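Alanine racemase, biosynthetic (PDB 6A2F) belongs to the alanine racemase family and forms a homodimer of chains that each join an N-terminal TIM-type barrel to a C-terminal, mainly beta domain. Local coordinates at residues 239-245 with 264-270; 289-295 with 307-312. All blocks are in the same frame, centred on the assembly; numbering follows the deposited sequence.

Contact 1 of 2, residues 239-245 with 264-270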
ATOM      1  N   GLN A 239      -1.497 -13.187  13.668  1.00 15.43           N
ATOM      2  CA  GLN A 239      -2.080 -14.209  14.529  1.00 15.75           C
ATOM      3  C   GLN A 239      -3.516 -14.532  14.164  1.00 15.94           C
ATOM      4  O   GLN A 239      -4.226 -13.702  13.591  1.00 16.01           O
ATOM      5  CB  GLN A 239      -2.041 -13.764  15.993  1.00 15.86           C
ATOM      6  CG  GLN A 239      -0.858 -14.291  16.786  1.00 15.85           C
ATOM      7  CD  GLN A 239      -0.748 -13.644  18.152  1.00 15.84           C
ATOM      8  OE1 GLN A 239      -1.745 -13.500  18.868  1.00 15.71           O
ATOM      9  NE2 GLN A 239       0.469 -13.242  18.520  1.00 15.62           N
ATOM     10  N   LEU A 240      -3.933 -15.748  14.507  1.00 16.14           N
ATOM     11  CA  LEU A 240      -5.342 -16.111  14.490  1.00 16.20           C
ATOM     12  C   LEU A 240      -6.027 -15.404  15.649  1.00 16.18           C
ATOM     13  O   LEU A 240      -5.621 -15.559  16.800  1.00 16.10           O
ATOM     14  CB  LEU A 240      -5.517 -17.625  14.623  1.00 16.06           C
ATOM     15  CG  LEU A 240      -5.060 -18.536  13.484  1.00 16.00           C
ATOM     16  CD1 LEU A 240      -5.320 -19.979  13.884  1.00 16.12           C
ATOM     17  CD2 LEU A 240      -5.759 -18.205  12.171  1.00 15.89           C
ATOM     18  N   ILE A 241      -7.049 -14.613  15.328  1.00 16.56           N
ATOM     19  CA  ILE A 241      -7.797 -13.830  16.319  1.00 17.15           C
ATOM     20  C   ILE A 241      -9.227 -14.354  16.467  1.00 17.95           C
ATOM     21  O   ILE A 241      -9.979 -13.919  17.353  1.00 17.85           O
ATOM     22  CB  ILE A 241      -7.801 -12.318  15.990  1.00 16.82           C
ATOM     23  CG1 ILE A 241      -8.492 -12.048  14.640  1.00 16.91           C
ATOM     24  CG2 ILE A 241      -6.379 -11.773  16.006  1.00 16.65           C
ATOM     25  CD1 ILE A 241      -8.729 -10.582  14.327  1.00 16.78           C
ATOM     26  N   SER A 242      -9.591 -15.285  15.587  1.00 18.67           N
ATOM     27  CA  SER A 242     -10.898 -15.933  15.627  1.00 19.42           C
ATOM     28  C   SER A 242     -10.868 -17.279  14.917  1.00 20.15           C
ATOM     29  O   SER A 242     -10.081 -17.490  13.990  1.00 20.06           O
ATOM     30  CB  SER A 242     -11.967 -15.036  15.003  1.00 19.32           C
ATOM     31  OG  SER A 242     -13.250 -15.614  15.145  1.00 19.25           O
ATOM     32  N   LEU A 243     -11.736 -18.182  15.365  1.00 21.13           N
ATOM     33  CA  LEU A 243     -11.874 -19.499  14.762  1.00 22.00           C
ATOM     34  C   LEU A 243     -13.343 -19.915  14.801  1.00 22.86           C
ATOM     35  O   LEU A 243     -13.994 -19.820  15.845  1.00 22.85           O
ATOM     36  CB  LEU A 243     -10.984 -20.501  15.494  1.00 22.15           C
ATOM     37  CG  LEU A 243     -10.689 -21.892  14.925  1.00 22.48           C
ATOM     38  CD1 LEU A 243     -10.588 -21.914  13.406  1.00 22.80           C
ATOM     39  CD2 LEU A 243      -9.401 -22.401  15.551  1.00 22.24           C
ATOM     40  N   ARG A 244     -13.860 -20.347  13.650  1.00 24.18           N
ATOM     41  CA  ARG A 244     -15.287 -20.640  13.472  1.00 25.30           C
ATOM     42  C   ARG A 244     -15.548 -21.968  12.773  1.00 25.63           C
ATOM     43  O   ARG A 244     -14.732 -22.446  11.982  1.00 25.00           O
ATOM     44  CB  ARG A 244     -15.970 -19.544  12.646  1.00 26.19           C
ATOM     45  CG  ARG A 244     -16.346 -18.291  13.410  1.00 27.84           C
ATOM     46  CD  ARG A 244     -17.564 -17.626  12.786  1.00 28.68           C
ATOM     47  NE  ARG A 244     -18.802 -17.894  13.530  1.00 29.82           N
ATOM     48  CZ  ARG A 244     -19.720 -18.807  13.202  1.00 30.24           C
ATOM     49  NH1 ARG A 244     -19.569 -19.573  12.127  1.00 30.70           N
ATOM     50  NH2 ARG A 244     -20.806 -18.955  13.953  1.00 30.48           N
ATOM     51  N   GLU A 245     -16.709 -22.542  13.073  1.00 26.34           N
ATOM     52  CA  GLU A 245     -17.257 -23.656  12.321  1.00 26.31           C
ATOM     53  C   GLU A 245     -18.207 -23.089  11.272  1.00 25.76           C
ATOM     54  O   GLU A 245     -19.076 -22.274  11.592  1.00 25.66           O
ATOM     55  CB  GLU A 245     -18.018 -24.608  13.250  1.00 27.75           C
ATOM     56  CG  GLU A 245     -17.170 -25.279  14.323  1.00 29.00           C
ATOM     57  CD  GLU A 245     -16.201 -26.305  13.759  1.00 30.10           C
ATOM     58  OE1 GLU A 245     -15.165 -26.561  14.412  1.00 30.98           O
ATOM     59  OE2 GLU A 245     -16.471 -26.853  12.664  1.00 30.52           O
ATOM     60  N   ALA A 264     -16.626 -26.849   7.423  1.00 28.03           N
ATOM     61  CA  ALA A 264     -15.374 -26.102   7.379  1.00 26.73           C
ATOM     62  C   ALA A 264     -14.980 -25.458   8.703  1.00 26.21           C
ATOM     63  O   ALA A 264     -15.828 -25.096   9.522  1.00 25.85           O
ATOM     64  CB  ALA A 264     -15.417 -25.059   6.271  1.00 26.29           C
ATOM     65  N   ARG A 265     -13.670 -25.335   8.886  1.00 25.48           N
ATOM     66  CA  ARG A 265     -13.070 -24.677  10.029  1.00 24.64           C
ATOM     67  C   ARG A 265     -12.387 -23.423   9.479  1.00 23.48           C
ATOM     68  O   ARG A 265     -11.509 -23.518   8.621  1.00 23.54           O
ATOM     69  CB  ARG A 265     -12.058 -25.628  10.670  1.00 25.56           C
ATOM     70  CG  ARG A 265     -11.735 -25.364  12.126  1.00 26.52           C
ATOM     71  CD  ARG A 265     -10.882 -26.493  12.697  1.00 27.07           C
ATOM     72  NE  ARG A 265     -10.377 -26.167  14.030  1.00 27.53           N
ATOM     73  CZ  ARG A 265     -11.082 -26.282  15.157  1.00 28.33           C
ATOM     74  NH1 ARG A 265     -10.525 -25.949  16.317  1.00 29.12           N
ATOM     75  NH2 ARG A 265     -12.340 -26.723  15.134  1.00 27.52           N
ATOM     76  N   ILE A 266     -12.810 -22.249   9.944  1.00 21.98           N
ATOM     77  CA  ILE A 266     -12.350 -20.986   9.358  1.00 20.58           C
ATOM     78  C   ILE A 266     -11.778 -20.012  10.386  1.00 19.86           C
ATOM     79  O   ILE A 266     -12.447 -19.661  11.361  1.00 19.73           O
ATOM     80  CB  ILE A 266     -13.466 -20.323   8.513  1.00 20.64           C
ATOM     81  CG1 ILE A 266     -13.708 -21.172   7.256  1.00 20.64           C
ATOM     82  CG2 ILE A 266     -13.136 -18.865   8.195  1.00 20.51           C
ATOM     83  CD1 ILE A 266     -14.003 -20.399   5.994  1.00 20.51           C
ATOM     84  N   GLY A 267     -10.537 -19.582  10.151  1.00 18.92           N
ATOM     85  CA  GLY A 267      -9.822 -18.702  11.073  1.00 17.95           C
ATOM     86  C   GLY A 267      -9.603 -17.309  10.522  1.00 17.27           C
ATOM     87  O   GLY A 267      -9.317 -17.145   9.340  1.00 17.36           O
ATOM     88  N   THR A 268      -9.735 -16.304  11.384  1.00 16.54           N
ATOM     89  CA  THR A 268      -9.527 -14.908  11.000  1.00 15.88           C
ATOM     90  C   THR A 268      -8.153 -14.419  11.467  1.00 15.41           C
ATOM     91  O   THR A 268      -7.738 -14.688  12.595  1.00 15.37           O
ATOM     92  CB  THR A 268     -10.655 -14.002  11.545  1.00 15.91           C
ATOM     93  OG1 THR A 268     -11.922 -14.534  11.143  1.00 15.87           O
ATOM     94  CG2 THR A 268     -10.530 -12.563  11.022  1.00 15.80           C
ATOM     95  N   VAL A 269      -7.458 -13.705  10.583  1.00 14.82           N
ATOM     96  CA  VAL A 269      -6.084 -13.263  10.816  1.00 14.30           C
ATOM     97  C   VAL A 269      -5.996 -11.738  10.924  1.00 13.99           C
ATOM     98  O   VAL A 269      -6.708 -11.006  10.224  1.00 13.97           O
ATOM     99  CB  VAL A 269      -5.142 -13.785   9.706  1.00 14.31           C
ATOM    100  CG1 VAL A 269      -3.726 -13.249   9.871  1.00 14.20           C
ATOM    101  CG2 VAL A 269      -5.132 -15.305   9.694  1.00 14.22           C
ATOM    102  N   SER A 270      -5.109 -11.276  11.806  1.00 13.51           N
ATOM    103  CA  SER A 270      -4.907  -9.854  12.074  1.00 13.03           C
ATOM    104  C   SER A 270      -4.024  -9.172  11.024  1.00 12.76           C
ATOM    105  O   SER A 270      -2.968  -8.605  11.341  1.00 12.64           O
ATOM    106  CB  SER A 270      -4.315  -9.676  13.473  1.00 13.04           C
ATOM    107  OG  SER A 270      -3.170 -10.495  13.639  1.00 12.98           O
TER
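Strands 239-245 and 264-269 have axes 4.5 Å apart at closest, and their N-to-C directions differ by 159°, close to antiparallel. Gln239 opens the pairing with two hydrogen bonds to Ser270, from Gln239 N to Ser270 OG (3.2 Å) and from Ser270 N to Gln239 O (3.1 Å); Ser270 OG also hydrogen-bonds the carbonyl of Pro3. Leu240 sits in a non-hydrogen-bonded pair with Val269, where Leu240 CD2 meets Val269 CG2 at 3.9 Å. A CB modelled on Gly267 would lie 3.0 Å from Leu240 CD2, so the glycine leaves room. Ile241 and Ser242 then both face Thr268, a classic beta bulge that shifts the register by one: Ile241 N donates to Thr268 O (2.8 Å) and Thr268 N to Ser242 O (2.9 Å). Beyond it Leu243 pairs with Gly267 and lays its side chain over one face of the Arg265 guanidinium, Leu243 CD2 3.8 Å from Arg265 NH1. Arg244 and Ile266 exchange two hydrogen bonds, Arg244 N to Ile266 O and Ile266 N to Arg244 O, each 2.8 Å. Glu245 ends the walk with a salt bridge at the guanidinium edge, Glu245 OE1 to Arg265 NH2 (2.9 Å). Leu240, Leu243 and Val269 share one face, Leu240 and Val269 reaching strand 305-308. On the face of Ser242, Arg244 and Thr268 lies the second subunit: its Asp125 forms a salt bridge with Arg244, its Arg130 O a hydrogen bond with Ser242 OG, and Arg130, lining a D-lysine pocket, packs on Thr268. In the C-terminal domain's mixed sheet, strand 264-269 lies between strands 234-246 and 305-308.

Contact 2 of 2, residues 289-295 with 307-312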
ATOM      1  N   VAL A 289       0.208 -21.315   9.056  1.00 18.52           N
ATOM      2  CA  VAL A 289      -0.406 -21.288  10.383  1.00 18.85           C
ATOM      3  C   VAL A 289       0.344 -22.282  11.262  1.00 19.30           C
ATOM      4  O   VAL A 289       0.313 -23.489  11.014  1.00 19.94           O
ATOM      5  CB  VAL A 289      -1.919 -21.621  10.337  1.00 18.70           C
ATOM      6  CG1 VAL A 289      -2.542 -21.518  11.725  1.00 18.33           C
ATOM      7  CG2 VAL A 289      -2.648 -20.704   9.358  1.00 18.41           C
ATOM      8  N   GLY A 290       1.033 -21.765  12.274  1.00 19.52           N
ATOM      9  CA  GLY A 290       1.893 -22.585  13.127  1.00 19.88           C
ATOM     10  C   GLY A 290       3.007 -23.259  12.348  1.00 20.14           C
ATOM     11  O   GLY A 290       3.403 -24.385  12.659  1.00 20.19           O
ATOM     12  N   GLY A 291       3.501 -22.565  11.324  1.00 20.28           N
ATOM     13  CA  GLY A 291       4.500 -23.111  10.411  1.00 20.26           C
ATOM     14  C   GLY A 291       3.922 -24.017   9.337  1.00 20.65           C
ATOM     15  O   GLY A 291       4.647 -24.467   8.450  1.00 20.72           O
ATOM     16  N   ARG A 292       2.619 -24.284   9.404  1.00 21.11           N
ATOM     17  CA  ARG A 292       1.986 -25.247   8.498  1.00 21.56           C
ATOM     18  C   ARG A 292       1.240 -24.568   7.348  1.00 21.42           C
ATOM     19  O   ARG A 292       0.555 -23.562   7.540  1.00 21.30           O
ATOM     20  CB  ARG A 292       1.043 -26.179   9.269  1.00 22.46           C
ATOM     21  CG  ARG A 292       1.698 -26.971  10.400  1.00 23.36           C
ATOM     22  CD  ARG A 292       2.366 -28.254   9.919  1.00 24.39           C
ATOM     23  NE  ARG A 292       1.461 -29.102   9.136  1.00 25.81           N
ATOM     24  CZ  ARG A 292       0.546 -29.930   9.647  1.00 26.47           C
ATOM     25  NH1 ARG A 292       0.384 -30.046  10.963  1.00 26.57           N
ATOM     26  NH2 ARG A 292      -0.219 -30.648   8.833  1.00 26.73           N
ATOM     27  N   ARG A 293       1.373 -25.134   6.154  1.00 21.44           N
ATOM     28  CA  ARG A 293       0.787 -24.555   4.948  1.00 21.47           C
ATOM     29  C   ARG A 293      -0.745 -24.620   4.946  1.00 21.20           C
ATOM     30  O   ARG A 293      -1.335 -25.650   5.283  1.00 21.29           O
ATOM     31  CB  ARG A 293       1.369 -25.238   3.708  1.00 22.01           C
ATOM     32  CG  ARG A 293       1.252 -24.436   2.424  1.00 22.68           C
ATOM     33  CD  ARG A 293       2.071 -25.068   1.307  1.00 23.18           C
ATOM     34  NE  ARG A 293       3.395 -24.460   1.150  1.00 23.24           N
ATOM     35  CZ  ARG A 293       3.665 -23.434   0.342  1.00 23.02           C
ATOM     36  NH1 ARG A 293       4.901 -22.960   0.263  1.00 22.77           N
ATOM     37  NH2 ARG A 293       2.704 -22.879  -0.388  1.00 22.93           N
ATOM     38  N   ALA A 294      -1.369 -23.501   4.583  1.00 20.74           N
ATOM     39  CA  ALA A 294      -2.825 -23.380   4.483  1.00 20.27           C
ATOM     40  C   ALA A 294      -3.173 -22.290   3.470  1.00 20.25           C
ATOM     41  O   ALA A 294      -2.294 -21.539   3.040  1.00 21.26           O
ATOM     42  CB  ALA A 294      -3.435 -23.067   5.841  1.00 19.86           C
ATOM     43  N   ILE A 295      -4.446 -22.197   3.094  1.00 19.57           N
ATOM     44  CA  ILE A 295      -4.866 -21.269   2.038  1.00 18.87           C
ATOM     45  C   ILE A 295      -5.953 -20.278   2.468  1.00 18.40           C
ATOM     46  O   ILE A 295      -6.691 -20.522   3.422  1.00 18.61           O
ATOM     47  CB  ILE A 295      -5.284 -22.017   0.746  1.00 19.03           C
ATOM     48  CG1 ILE A 295      -6.431 -23.003   1.024  1.00 18.90           C
ATOM     49  CG2 ILE A 295      -4.071 -22.701   0.114  1.00 18.74           C
ATOM     50  CD1 ILE A 295      -6.970 -23.708  -0.207  1.00 18.86           C
ATOM     51  N   VAL A 307      -8.623 -17.676   6.642  1.00 17.43           N
ATOM     52  CA  VAL A 307      -7.923 -18.851   6.113  1.00 17.91           C
ATOM     53  C   VAL A 307      -8.707 -20.133   6.372  1.00 18.24           C
ATOM     54  O   VAL A 307      -9.405 -20.249   7.385  1.00 18.26           O
ATOM     55  CB  VAL A 307      -6.495 -18.996   6.694  1.00 17.89           C
ATOM     56  CG1 VAL A 307      -5.619 -17.831   6.258  1.00 17.92           C
ATOM     57  CG2 VAL A 307      -6.524 -19.109   8.214  1.00 17.93           C
ATOM     58  N   ASP A 308      -8.585 -21.087   5.451  1.00 18.51           N
ATOM     59  CA  ASP A 308      -9.220 -22.393   5.603  1.00 18.88           C
ATOM     60  C   ASP A 308      -8.380 -23.287   6.513  1.00 19.00           C
ATOM     61  O   ASP A 308      -7.289 -23.719   6.143  1.00 19.05           O
ATOM     62  CB  ASP A 308      -9.434 -23.053   4.234  1.00 18.83           C
ATOM     63  CG  ASP A 308     -10.311 -24.294   4.309  1.00 18.85           C
ATOM     64  OD1 ASP A 308     -10.616 -24.748   5.432  1.00 19.02           O
ATOM     65  OD2 ASP A 308     -10.695 -24.818   3.238  1.00 18.78           O
ATOM     66  N   LEU A 309      -8.900 -23.562   7.702  1.00 19.56           N
ATOM     67  CA  LEU A 309      -8.173 -24.353   8.695  1.00 20.28           C
ATOM     68  C   LEU A 309      -8.725 -25.773   8.863  1.00 20.85           C
ATOM     69  O   LEU A 309      -8.437 -26.444   9.859  1.00 20.49           O
ATOM     70  CB  LEU A 309      -8.151 -23.619  10.039  1.00 20.00           C
ATOM     71  CG  LEU A 309      -7.268 -22.375  10.142  1.00 19.87           C
ATOM     72  CD1 LEU A 309      -7.557 -21.646  11.439  1.00 19.88           C
ATOM     73  CD2 LEU A 309      -5.791 -22.721  10.050  1.00 19.85           C
ATOM     74  N   SER A 310      -9.495 -26.226   7.874  1.00 21.85           N
ATOM     75  CA  SER A 310     -10.157 -27.537   7.917  1.00 23.00           C
ATOM     76  C   SER A 310      -9.203 -28.730   8.037  1.00 23.81           C
ATOM     77  O   SER A 310      -9.545 -29.727   8.668  1.00 24.18           O
ATOM     78  CB  SER A 310     -11.058 -27.718   6.696  1.00 22.92           C
ATOM     79  OG  SER A 310     -12.073 -26.730   6.671  1.00 23.35           O
ATOM     80  N   ASP A 311      -8.019 -28.615   7.436  1.00 24.86           N
ATOM     81  CA  ASP A 311      -7.007 -29.672   7.468  1.00 25.48           C
ATOM     82  C   ASP A 311      -5.925 -29.407   8.516  1.00 26.04           C
ATOM     83  O   ASP A 311      -4.887 -30.076   8.535  1.00 26.12           O
ATOM     84  CB  ASP A 311      -6.376 -29.860   6.084  1.00 25.99           C
ATOM     85  CG  ASP A 311      -7.408 -30.105   4.999  1.00 26.94           C
ATOM     86  OD1 ASP A 311      -8.284 -30.976   5.180  1.00 28.20           O
ATOM     87  OD2 ASP A 311      -7.345 -29.424   3.957  1.00 27.32           O
ATOM     88  N   LEU A 312      -6.169 -28.428   9.384  1.00 26.42           N
ATOM     89  CA  LEU A 312      -5.295 -28.179  10.527  1.00 27.26           C
ATOM     90  C   LEU A 312      -6.109 -28.152  11.827  1.00 28.31           C
ATOM     91  O   LEU A 312      -6.334 -27.084  12.400  1.00 28.78           O
ATOM     92  CB  LEU A 312      -4.496 -26.882  10.331  1.00 26.71           C
ATOM     93  CG  LEU A 312      -3.591 -26.783   9.096  1.00 26.56           C
ATOM     94  CD1 LEU A 312      -3.111 -25.354   8.899  1.00 26.56           C
ATOM     95  CD2 LEU A 312      -2.409 -27.740   9.165  1.00 26.08           C
TER
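Leu312 is the main bump here, and the hollow it fills is made by segment 289-295. Its CD1 reaches Val289 CB (4.2 Å) and the carbonyl Arg293 O (4.0 Å), while Leu312 CD2 lies over one face of the Arg292 guanidinium, 3.7 Å from Arg292 NH2. The small side chain of Ala294 leaves room for the leucine, Ala294 CB lying 3.8 Å from Leu312 CD1; Ala294 CB is also 3.9 Å from Asp308 O. Val289 is the bump in the other direction: Val289 CG2 contacts both Leu309 CD2 (3.8 Å) and Val307 CG2 (4.3 Å). Two turns bring these residues into place. Val289 to Arg292 is a type I' turn closing a two-residue beta hairpin, with Val289 N to Arg292 O at 2.7 Å and Arg292 N to Val289 O at 2.9 Å; Gly290 and Gly291 at its tip have phi of 60° and 80°, the left-handed conformation that a type I' turn requires. Leu309 to Leu312 is a type I turn, closed by Leu312 N to Leu309 O at 3.1 Å, which swings Leu312 back towards strand 292-296. Overlapping its start, Asp308 OD1 accepts from Ser310 N (3.1 Å) in an Asx turn and from Ser310 OG (2.8 Å). Strands 292-296 and 305-308 make a second hairpin in the C-terminal domain; between the two segments its backbone link is Asp308 N to Ile295 O at 2.8 Å.

In the fold
Both contacts belong to the mixed sheet of the C-terminal domain, with centres 10 Å apart, and strands 264-269 and 305-308 join them edge to edge: Arg265 O to Leu309 N and Gly267 O to Val307 N, both 2.8 Å, are probable hydrogen bonds. Leu240 of contact 1 packs against Val289, Val307 and Leu309 of contact 2. Each is partly buried: in contact 1 polar Ser242 and Thr268 are buried beside the second subunit and Glu245 is exposed; in contact 2 Val289, Ala294 and Leu312 are buried, Arg292, Arg293 and Ile295 exposed. Six hydrogen bonds and a salt bridge hold contact 1 (662 Å²); contact 2 (384 Å²) relies chiefly on side-chain packing of strand and turn residues, and touches no other chain.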